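Side-chain contacts in RTX-adhesin (PDB 5IRB), which probably helps hold its Antarctic bacterium to diatoms and ice, being one part of a giant calcium-binding adhesin, a row of tandem beta-sandwich domains: residues V124-A127 with E128-N131; S294-A297 with A298-V302; N117-T120 with S121-V125; T266-A269 with N270-S274. All blocks are in the same frame, centred on the assembly; numbering follows the deposited sequence. Where two conformers were deposited one is given.

Contact 1 (V124-A127 with E128-N131); sequences VVNA and EESN. With CA (calcium ion), chain F.
Glu-128 opens the turn after strand 124-125, its CB 3.8 Å from Asn-126 OD1. Its side chain then extends clear of residues 124-127.

Glu-129 carries the contact. Its backbone N donates to Asn-126 OD1 at 2.7 Å, arriving almost end-on to the amide C=O. In return its OE1 takes the N-H of Asn-126 at 2.7 Å, a nearly straight bond (175°). Each residue thus pairs its side chain with the other's backbone, an exchange that resembles a capping box at the start of a short helical turn, although 128-130 lack regular helix bonds. Asn-126 turns its amide back over the chain because CG stands between the backbone N and carbonyl carbon (chi1 72°), while the Glu-129 chain crosses it at about a right angle. OE1 and OE2 both bind the calcium ion, each at 2.5 Å, so the exchange also positions this bidentate ligand. Val-124 O binds the same calcium ion at 2.2 Å.

Ser-130 gives its backbone N to Asn-126 O at 2.9 Å, and its CB rests near Val-125 CG1. Its OG sits very close to Ala-127 O, at a distance too short to be trusted in detail. Asn-131 ND2 adds a weak bond to that same carbonyl oxygen.

Thr-120 and Asp-122, from the preceding loop, bring further oxygens to the calcium. Strand 124-125 runs along the edge of its sheet, parallel to strand 197-208, and Val-125 forms backbone bonds with Thr-207 and Asp-209. The turn itself leads into strand 133-142.

Contact 2 (S294-A297 with A298-V302); sequences SSDA and AGNTV. With CA (calcium ion), chain D.
Asp-296 folds CG between its backbone N and carbonyl carbon (chi1 67°), and Asn-300 swings its own CG beside its backbone N (chi1 -59°), which brings carboxylate and amide together inside a hairpin loop. Their planes stand 57° apart. Asn-300 ND2 donates to the syn lone pair of Asp-296 OD2 at 3.2 Å, while Asn-300 N reaches OD1 at 3.0 Å from the syn side, out of the carboxylate plane.

The loop is a type I turn with a G1 beta bulge, joining strands 287-295 and 301-312. Gly-299 N closes the turn on Asp-296 O at 3.0 Å, and Asp-296 N bonds Asn-300 O. Beyond it, Ser-294 and Val-302 form a hydrogen-bonded antiparallel pair, with Ser-294 N to Val-302 O at 2.8 Å. Ser-294 OG binds Asp-252, and a water links it to Val-302 O.

Asp-296 OD2 also binds a calcium ion at 2.2 Å, in a site shared with Asp-209 and Ser-211. Asn-300 ND2 has a further partner in Asp-209 O. One amide therefore braces two ligand residues of the same metal, and the calcium ion, helped by these N-H groups, probably offsets the negative charge of Asp-296.

Contact 3 (N117-T120 with S121-V125); sequences NSIT and SDDVV. With CA (calcium ion), chain F; CA (calcium ion), chain G.
Thr-120 O is gripped from opposite faces of its carbonyl plane: Asp-123 N closes a type I beta turn on it at 3.2 Å, and Ser-118 OG donates to it at 2.8 Å. This turn leads into strand 124-125 and holds parts of two calcium sites. Thr-120 has a positive phi (67°), unusual for a beta-branched residue, and its OG1 binds one ion at 2.4 Å.

Asp-122 supplies OD1 to the same ion, also at 2.4 Å. That oxygen further accepts the backbone N of Val-124, which comes from above the carboxylate plane and makes an Asx turn. Asp-122 OD2 takes a hydrogen bond from a water that is itself bound to the metal. Val-124 O and both carboxylate oxygens of Glu-129 make up the rest of the protein share.

Asp-123 faces the second ion and holds it with both carboxylate oxygens; Thr-205 O also binds this ion. Asp-123 OD1 has a second task: its anti lone pair, away from OD2, receives the N-H of Ile-119 at 2.9 Å, so the metal ligand is tied to the chain just before the turn.

On the apolar side Ile-119 and Val-125 both touch His-206 of strand 197-208. Ile-119 has CG2 anti to its backbone N, beside the carbonyl carbon, and from there this methyl meets Val-125 CG2 at 3.7 Å.

Contact 4 (T266-A269 with N270-S274); sequences TVDA and NGEWS
Asp-268 and Glu-272 carry the backbone bonding of this tight loop. Asp-268 N donates to Glu-272 O at 2.7 Å, nearly in line with the C=O bond, beyond its oxygen, and Gly-271 N reaches Asp-268 O at 3.0 Å, from well above the carbonyl plane.

Side chain to backbone, Asp-268 OD1 is the hub. It accepts Glu-272 N at 2.7 Å, from 47° out of the carboxylate plane, and Asn-270 N through a weaker, bent bond. With chi1 at 67° the Asp-268 carboxylate lies over its own main chain, within reach of the N-H groups that follow.

The two backbone bonds mark a type I turn from Asp-268 to Gly-271 with a G1 beta bulge, Gly-271 having the positive phi (77°) of the bulge; the carboxylate braces it from the side. The loop passes from strand 261-266, at the edge of one sheet, to strand 272-278, at the edge of the other sheet of the sandwich.

Between side chains, Asn-270 ND2 approaches the anti lone pair of Glu-272 OE2, but Glu-272 was modelled in two conformers and this bond is doubtful.

The apolar contact is Val-267 CG1 with Gly-271 CA at 3.9 Å. Trp-273 CB rests against the carbonyl oxygen of Thr-266, and the indole lies between the sheets, against Ala-243, Val-254 and Leu-256.

Where the strands part, a water bridges them, donating to Thr-266 O at 2.7 Å and accepting from Ser-274 N at 2.9 Å.

Overall arrangement
Contacts 1 and 3 are successive turns either side of strand 124-125; they share Val-124 and Val-125 and assemble one calcium site between them. Contact 2 belongs to the next domain's hairpin yet touches contact 1: Asn-126 ND2 meets Ala-298 O, and Asn-300 OD1 meets Ala-127 N, so two domains meet beside their calcium ions. Contacts 1 to 3 thus lie round calcium ions, whereas contact 4, its nearest atoms about 7 Å from contact 2, has none: its turn is exposed at Ala-269 and Asn-270, while Val-267 and Trp-273 face the core. Contacts 2 and 4 have the same bulged type I turn, but the aspartate reaches a calcium ion only in contact 2.

Contact 1 (V124-A127 with E128-N131)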
loop_
_atom_site.group_PDB
_atom_site.type_symbol
_atom_site.label_atom_id
_atom_site.label_comp_id
_atom_site.label_asym_id
_atom_site.label_seq_id
_atom_site.Cartn_x
_atom_site.Cartn_y
_atom_site.Cartn_z
ATOM N N VAL A 124 3.084 1.854 -15.136
ATOM C CA VAL A 124 4.061 2.753 -15.754
ATOM C C VAL A 124 3.553 4.205 -15.766
ATOM O O VAL A 124 2.433 4.502 -16.219
ATOM C CB VAL A 124 4.396 2.293 -17.193
ATOM C CG1 VAL A 124 5.379 3.239 -17.851
ATOM C CG2 VAL A 124 4.944 0.879 -17.163
ATOM N N VAL A 125 4.385 5.127 -15.297
ATOM C CA VAL A 125 4.018 6.537 -15.347
ATOM C C VAL A 125 4.516 7.143 -16.651
ATOM O O VAL A 125 5.723 7.331 -16.829
ATOM C CB VAL A 125 4.588 7.335 -14.170
ATOM C CG1 VAL A 125 4.249 8.815 -14.331
ATOM C CG2 VAL A 125 3.997 6.818 -12.840
ATOM N N ASN A 126 3.601 7.444 -17.568
ATOM C CA ASN A 126 4.020 8.061 -18.828
ATOM C C ASN A 126 4.063 9.591 -18.749
ATOM O O ASN A 126 3.770 10.166 -17.700
ATOM C CB ASN A 126 3.134 7.595 -20.006
ATOM C CG ASN A 126 1.722 8.182 -19.976
ATOM O OD1 ASN A 126 1.433 9.148 -19.260
ATOM N ND2 ASN A 126 0.844 7.617 -20.792
ATOM N N ALA A 127 4.403 10.229 -19.876
ATOM C CA ALA A 127 4.567 11.683 -19.924
ATOM C C ALA A 127 3.336 12.445 -19.443
ATOM O O ALA A 127 3.425 13.321 -18.589
ATOM C CB ALA A 127 4.941 12.130 -21.363
ATOM N N GLU A 128 2.187 12.106 -20.001
ATOM C CA GLU A 128 0.934 12.740 -19.636
ATOM C C GLU A 128 0.524 12.491 -18.190
ATOM O O GLU A 128 0.019 13.392 -17.516
ATOM C CB GLU A 128 -0.147 12.279 -20.610
ATOM C CG GLU A 128 -1.582 12.379 -20.133
ATOM C CD GLU A 128 -2.577 12.151 -21.270
ATOM O OE1 GLU A 128 -2.190 11.579 -22.329
ATOM O OE2 GLU A 128 -3.769 12.483 -21.073
ATOM N N GLU A 129 0.788 11.289 -17.695
ATOM C CA GLU A 129 0.407 10.943 -16.330
ATOM C C GLU A 129 1.298 11.711 -15.365
ATOM O O GLU A 129 0.874 12.089 -14.273
ATOM C CB GLU A 129 0.524 9.427 -16.120
ATOM C CG GLU A 129 -0.563 8.595 -16.852
ATOM C CD GLU A 129 -0.194 7.104 -17.013
ATOM O OE1 GLU A 129 1.025 6.804 -17.013
ATOM O OE2 GLU A 129 -1.115 6.243 -17.125
ATOM N N SER A 130 2.517 11.998 -15.804
ATOM C CA SER A 130 3.477 12.717 -14.984
ATOM C C SER A 130 3.099 14.175 -14.799
ATOM O O SER A 130 3.657 14.846 -13.936
ATOM C CB SER A 130 4.860 12.636 -15.608
ATOM O OG SER A 130 4.956 13.573 -16.661
ATOM N N ASN A 131 2.158 14.673 -15.595
ATOM C CA ASN A 131 1.686 16.043 -15.416
ATOM C C ASN A 131 0.253 16.086 -14.920
ATOM O O ASN A 131 -0.458 17.072 -15.150
ATOM C CB ASN A 131 1.789 16.836 -16.724
ATOM C CG ASN A 131 3.224 17.135 -17.117
ATOM O OD1 ASN A 131 3.896 17.967 -16.499
ATOM N ND2 ASN A 131 3.698 16.460 -18.161
HETATM CA CA CA F . 0.486 4.318 -17.146
HETATM O O HOH W 1 -1.355 3.882 -17.721
HETATM O O HOH W 2 1.456 4.098 -19.476
#

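Contact 2 (S294-A297 with A298-V302)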
loop_
_atom_site.group_PDB
_atom_site.type_symbol
_atom_site.label_atom_id
_atom_site.label_comp_id
_atom_site.label_asym_id
_atom_site.label_seq_id
_atom_site.Cartn_x
_atom_site.Cartn_y
_atom_site.Cartn_z
ATOM N N SER A 294 4.217 7.764 -34.140
ATOM C CA SER A 294 4.361 6.502 -33.433
ATOM C C SER A 294 4.050 6.599 -31.935
ATOM O O SER A 294 3.848 7.670 -31.381
ATOM C CB SER A 294 5.770 5.952 -33.635
ATOM O OG SER A 294 6.105 5.850 -35.028
ATOM N N SER A 295 4.012 5.444 -31.291
ATOM C CA SER A 295 3.815 5.400 -29.855
ATOM C C SER A 295 4.513 4.171 -29.277
ATOM O O SER A 295 4.731 3.188 -29.982
ATOM C CB SER A 295 2.314 5.432 -29.553
ATOM O OG SER A 295 1.730 4.247 -30.046
ATOM N N ASP A 296 4.933 4.265 -28.015
ATOM C CA ASP A 296 5.460 3.110 -27.288
ATOM C C ASP A 296 4.366 2.440 -26.439
ATOM O O ASP A 296 3.220 2.896 -26.424
ATOM C CB ASP A 296 6.705 3.511 -26.459
ATOM C CG ASP A 296 6.394 4.473 -25.288
ATOM O OD1 ASP A 296 5.203 4.722 -24.999
ATOM O OD2 ASP A 296 7.363 4.966 -24.652
ATOM N N ALA A 297 4.701 1.338 -25.774
ATOM C CA ALA A 297 3.700 0.593 -25.011
ATOM C C ALA A 297 3.143 1.406 -23.854
ATOM O O ALA A 297 1.989 1.225 -23.482
ATOM C CB ALA A 297 4.282 -0.746 -24.483
ATOM N N ALA A 298 3.948 2.305 -23.294
ATOM C CA ALA A 298 3.462 3.208 -22.240
ATOM C C ALA A 298 2.436 4.213 -22.717
ATOM O O ALA A 298 1.758 4.815 -21.892
ATOM C CB ALA A 298 4.619 3.949 -21.606
ATOM N N GLY A 299 2.317 4.400 -24.032
ATOM C CA GLY A 299 1.327 5.319 -24.567
ATOM C C GLY A 299 1.853 6.695 -24.930
ATOM O O GLY A 299 1.073 7.572 -25.311
ATOM N N ASN A 300 3.161 6.901 -24.809
ATOM C CA ASN A 300 3.751 8.150 -25.251
ATOM C C ASN A 300 3.701 8.197 -26.766
ATOM O O ASN A 300 3.675 7.161 -27.400
ATOM C CB ASN A 300 5.195 8.267 -24.785
ATOM C CG ASN A 300 5.321 8.192 -23.288
ATOM O OD1 ASN A 300 4.684 8.962 -22.570
ATOM N ND2 ASN A 300 6.142 7.268 -22.811
ATOM N N THR A 301 3.712 9.388 -27.343
ATOM C CA THR A 301 3.716 9.506 -28.806
ATOM C C THR A 301 4.914 10.302 -29.272
ATOM O O THR A 301 5.488 11.078 -28.505
ATOM C CB THR A 301 2.446 10.187 -29.317
ATOM O OG1 THR A 301 2.330 11.477 -28.701
ATOM C CG2 THR A 301 1.224 9.346 -28.920
ATOM N N VAL A 302 5.276 10.113 -30.538
ATOM C CA VAL A 302 6.417 10.783 -31.132
ATOM C C VAL A 302 6.256 10.833 -32.664
ATOM O O VAL A 302 5.749 9.894 -33.278
ATOM C CB VAL A 302 7.753 10.094 -30.755
ATOM C CG1 VAL A 302 7.832 8.681 -31.338
ATOM C CG2 VAL A 302 8.969 10.966 -31.177
HETATM CA CA CA D . 9.472 4.945 -24.027
HETATM O O HOH W 3 7.443 8.344 -35.352
HETATM O O HOH W 4 11.502 5.128 -23.442
HETATM O O HOH W 5 10.221 4.689 -26.425
HETATM O O HOH W 6 9.540 2.613 -24.282
#

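Contact 3 (N117-T120 with S121-V125)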
loop_
_atom_site.group_PDB
_atom_site.type_symbol
_atom_site.label_atom_id
_atom_site.label_comp_id
_atom_site.label_asym_id
_atom_site.label_seq_id
_atom_site.Cartn_x
_atom_site.Cartn_y
_atom_site.Cartn_z
ATOM N N ASN A 117 -2.004 -1.157 -5.046
ATOM C CA ASN A 117 -2.347 -1.481 -6.420
ATOM C C ASN A 117 -1.333 -0.898 -7.416
ATOM O O ASN A 117 -0.466 -0.104 -7.050
ATOM C CB ASN A 117 -3.752 -0.949 -6.750
ATOM C CG ASN A 117 -4.837 -1.547 -5.863
ATOM O OD1 ASN A 117 -4.871 -2.752 -5.623
ATOM N ND2 ASN A 117 -5.734 -0.697 -5.379
ATOM N N SER A 118 -1.483 -1.240 -8.685
ATOM C CA SER A 118 -0.590 -0.663 -9.688
ATOM C C SER A 118 -0.740 0.868 -9.781
ATOM O O SER A 118 -1.814 1.435 -9.511
ATOM C CB SER A 118 -0.834 -1.352 -11.042
ATOM O OG SER A 118 -2.089 -0.963 -11.575
ATOM N N ILE A 119 0.393 1.528 -10.050
ATOM C CA ILE A 119 0.484 2.973 -10.322
ATOM C C ILE A 119 0.015 3.282 -11.752
ATOM O O ILE A 119 0.763 3.101 -12.696
ATOM C CB ILE A 119 1.924 3.494 -10.094
ATOM C CG1 ILE A 119 2.433 3.105 -8.694
ATOM C CG2 ILE A 119 2.001 5.014 -10.283
ATOM C CD1 ILE A 119 1.523 3.517 -7.504
ATOM N N THR A 120 -1.252 3.660 -11.892
ATOM C CA THR A 120 -1.976 3.726 -13.154
ATOM C C THR A 120 -2.144 2.311 -13.697
ATOM O O THR A 120 -1.634 1.350 -13.127
ATOM C CB THR A 120 -1.306 4.627 -14.257
ATOM O OG1 THR A 120 -0.262 3.879 -14.882
ATOM C CG2 THR A 120 -0.744 5.922 -13.677
ATOM N N SER A 121 -2.872 2.200 -14.803
ATOM C CA SER A 121 -3.306 0.922 -15.341
ATOM C C SER A 121 -2.212 -0.108 -15.615
ATOM O O SER A 121 -2.425 -1.294 -15.415
ATOM C CB SER A 121 -4.026 1.173 -16.678
ATOM O OG SER A 121 -5.348 0.680 -16.620
ATOM N N ASP A 122 -1.042 0.347 -16.063
ATOM C CA ASP A 122 0.015 -0.567 -16.484
ATOM C C ASP A 122 1.217 -0.512 -15.566
ATOM O O ASP A 122 2.243 -1.085 -15.905
ATOM C CB ASP A 122 0.502 -0.244 -17.912
ATOM C CG ASP A 122 1.009 1.193 -18.049
ATOM O OD1 ASP A 122 0.949 1.952 -17.062
ATOM O OD2 ASP A 122 1.472 1.563 -19.145
ATOM N N ASP A 123 1.099 0.218 -14.453
ATOM C CA ASP A 123 2.184 0.320 -13.477
ATOM C C ASP A 123 3.375 1.071 -14.099
ATOM O O ASP A 123 4.526 0.926 -13.661
ATOM C CB ASP A 123 2.605 -1.061 -12.968
ATOM C CG ASP A 123 3.111 -1.028 -11.536
ATOM O OD1 ASP A 123 2.670 -0.175 -10.724
ATOM O OD2 ASP A 123 4.008 -1.840 -11.255
ATOM N N VAL A 124 3.084 1.854 -15.136
ATOM C CA VAL A 124 4.061 2.753 -15.754
ATOM C C VAL A 124 3.553 4.205 -15.766
ATOM O O VAL A 124 2.433 4.502 -16.219
ATOM C CB VAL A 124 4.396 2.293 -17.193
ATOM C CG1 VAL A 124 5.379 3.239 -17.851
ATOM C CG2 VAL A 124 4.944 0.879 -17.163
ATOM N N VAL A 125 4.385 5.127 -15.297
ATOM C CA VAL A 125 4.018 6.537 -15.347
ATOM C C VAL A 125 4.516 7.143 -16.651
ATOM O O VAL A 125 5.723 7.331 -16.829
ATOM C CB VAL A 125 4.588 7.335 -14.170
ATOM C CG1 VAL A 125 4.249 8.815 -14.331
ATOM C CG2 VAL A 125 3.997 6.818 -12.840
HETATM CA CA CA F . 0.486 4.318 -17.146
HETATM CA CA CA G . 3.574 -1.633 -8.897
HETATM O O HOH W 7 2.004 -0.236 -6.976
HETATM O O HOH W 2 1.456 4.098 -19.476
HETATM O O HOH W 1 -1.355 3.882 -17.721
HETATM O O HOH W 8 1.790 -3.119 -9.074
HETATM O O HOH W 9 5.720 -3.053 -9.303
#

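Contact 4 (T266-A269 with N270-S274)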
loop_
_atom_site.group_PDB
_atom_site.type_symbol
_atom_site.label_atom_id
_atom_site.label_comp_id
_atom_site.label_asym_id
_atom_site.label_seq_id
_atom_site.Cartn_x
_atom_site.Cartn_y
_atom_site.Cartn_z
ATOM N N THR A 266 -0.299 4.325 -44.200
ATOM C CA THR A 266 0.307 3.684 -43.051
ATOM C C THR A 266 1.577 2.959 -43.454
ATOM O O THR A 266 1.794 2.663 -44.636
ATOM C CB THR A 266 -0.660 2.688 -42.371
ATOM O OG1 THR A 266 -1.028 1.685 -43.323
ATOM C CG2 THR A 266 -1.914 3.399 -41.901
ATOM N N VAL A 267 2.422 2.708 -42.463
ATOM C CA VAL A 267 3.663 1.986 -42.670
ATOM C C VAL A 267 3.333 0.516 -42.874
ATOM O O VAL A 267 2.503 -0.036 -42.129
ATOM C CB VAL A 267 4.613 2.153 -41.453
ATOM C CG1 VAL A 267 5.929 1.409 -41.683
ATOM C CG2 VAL A 267 4.883 3.614 -41.193
ATOM N N ASP A 268 3.997 -0.146 -43.827
ATOM C CA ASP A 268 3.743 -1.572 -44.015
ATOM C C ASP A 268 4.772 -2.407 -43.261
ATOM O O ASP A 268 5.625 -1.845 -42.573
ATOM C CB ASP A 268 3.691 -1.945 -45.509
ATOM C CG ASP A 268 5.037 -1.807 -46.245
ATOM O OD1 ASP A 268 6.129 -1.871 -45.642
ATOM O OD2 ASP A 268 4.983 -1.633 -47.486
ATOM N N ALA A 269 4.682 -3.735 -43.400
ATOM C CA ALA A 269 5.474 -4.702 -42.628
ATOM C C ALA A 269 6.950 -4.726 -43.039
ATOM O O ALA A 269 7.809 -5.212 -42.291
ATOM C CB ALA A 269 4.876 -6.093 -42.766
ATOM N N ASN A 270 7.235 -4.213 -44.235
ATOM C CA ASN A 270 8.614 -4.062 -44.663
ATOM C C ASN A 270 9.259 -2.778 -44.193
ATOM O O ASN A 270 10.437 -2.557 -44.456
ATOM C CB ASN A 270 8.735 -4.175 -46.190
ATOM C CG ASN A 270 10.093 -4.676 -46.606
ATOM O OD1 ASN A 270 10.602 -5.638 -46.037
ATOM N ND2 ASN A 270 10.698 -4.027 -47.607
ATOM N N GLY A 271 8.485 -1.934 -43.523
ATOM C CA GLY A 271 8.905 -0.585 -43.193
ATOM C C GLY A 271 8.837 0.416 -44.357
ATOM O O GLY A 271 9.551 1.413 -44.365
ATOM N N GLU A 272 7.954 0.159 -45.319
ATOM C CA GLU A 272 7.751 1.094 -46.434
ATOM C C GLU A 272 6.343 1.689 -46.393
ATOM O O GLU A 272 5.456 1.221 -45.654
ATOM C CB GLU A 272 7.995 0.404 -47.786
ATOM C CG GLU A 272 9.432 -0.064 -47.998
ATOM C CD GLU A 272 9.633 -0.805 -49.317
ATOM O OE1 GLU A 272 9.607 -0.160 -50.380
ATOM O OE2 GLU A 272 9.816 -2.042 -49.288
ATOM N N TRP A 273 6.147 2.743 -47.168
ATOM C CA TRP A 273 4.834 3.339 -47.288
ATOM C C TRP A 273 4.706 3.924 -48.681
ATOM O O TRP A 273 5.710 4.313 -49.288
ATOM C CB TRP A 273 4.616 4.397 -46.204
ATOM C CG TRP A 273 5.687 5.441 -46.180
ATOM C CD1 TRP A 273 6.789 5.464 -45.368
ATOM C CD2 TRP A 273 5.748 6.625 -46.965
ATOM N NE1 TRP A 273 7.552 6.574 -45.629
ATOM C CE2 TRP A 273 6.925 7.324 -46.615
ATOM C CE3 TRP A 273 4.929 7.183 -47.963
ATOM C CZ2 TRP A 273 7.323 8.519 -47.208
ATOM C CZ3 TRP A 273 5.317 8.385 -48.560
ATOM C CH2 TRP A 273 6.494 9.044 -48.164
ATOM N N SER A 274 3.486 3.957 -49.201
ATOM C CA SER A 274 3.211 4.626 -50.479
ATOM C C SER A 274 1.819 5.246 -50.403
ATOM O O SER A 274 0.923 4.712 -49.728
ATOM C CB SER A 274 3.324 3.658 -51.666
ATOM O OG SER A 274 3.121 4.343 -52.894
HETATM O O HOH W 10 1.669 2.629 -47.377
#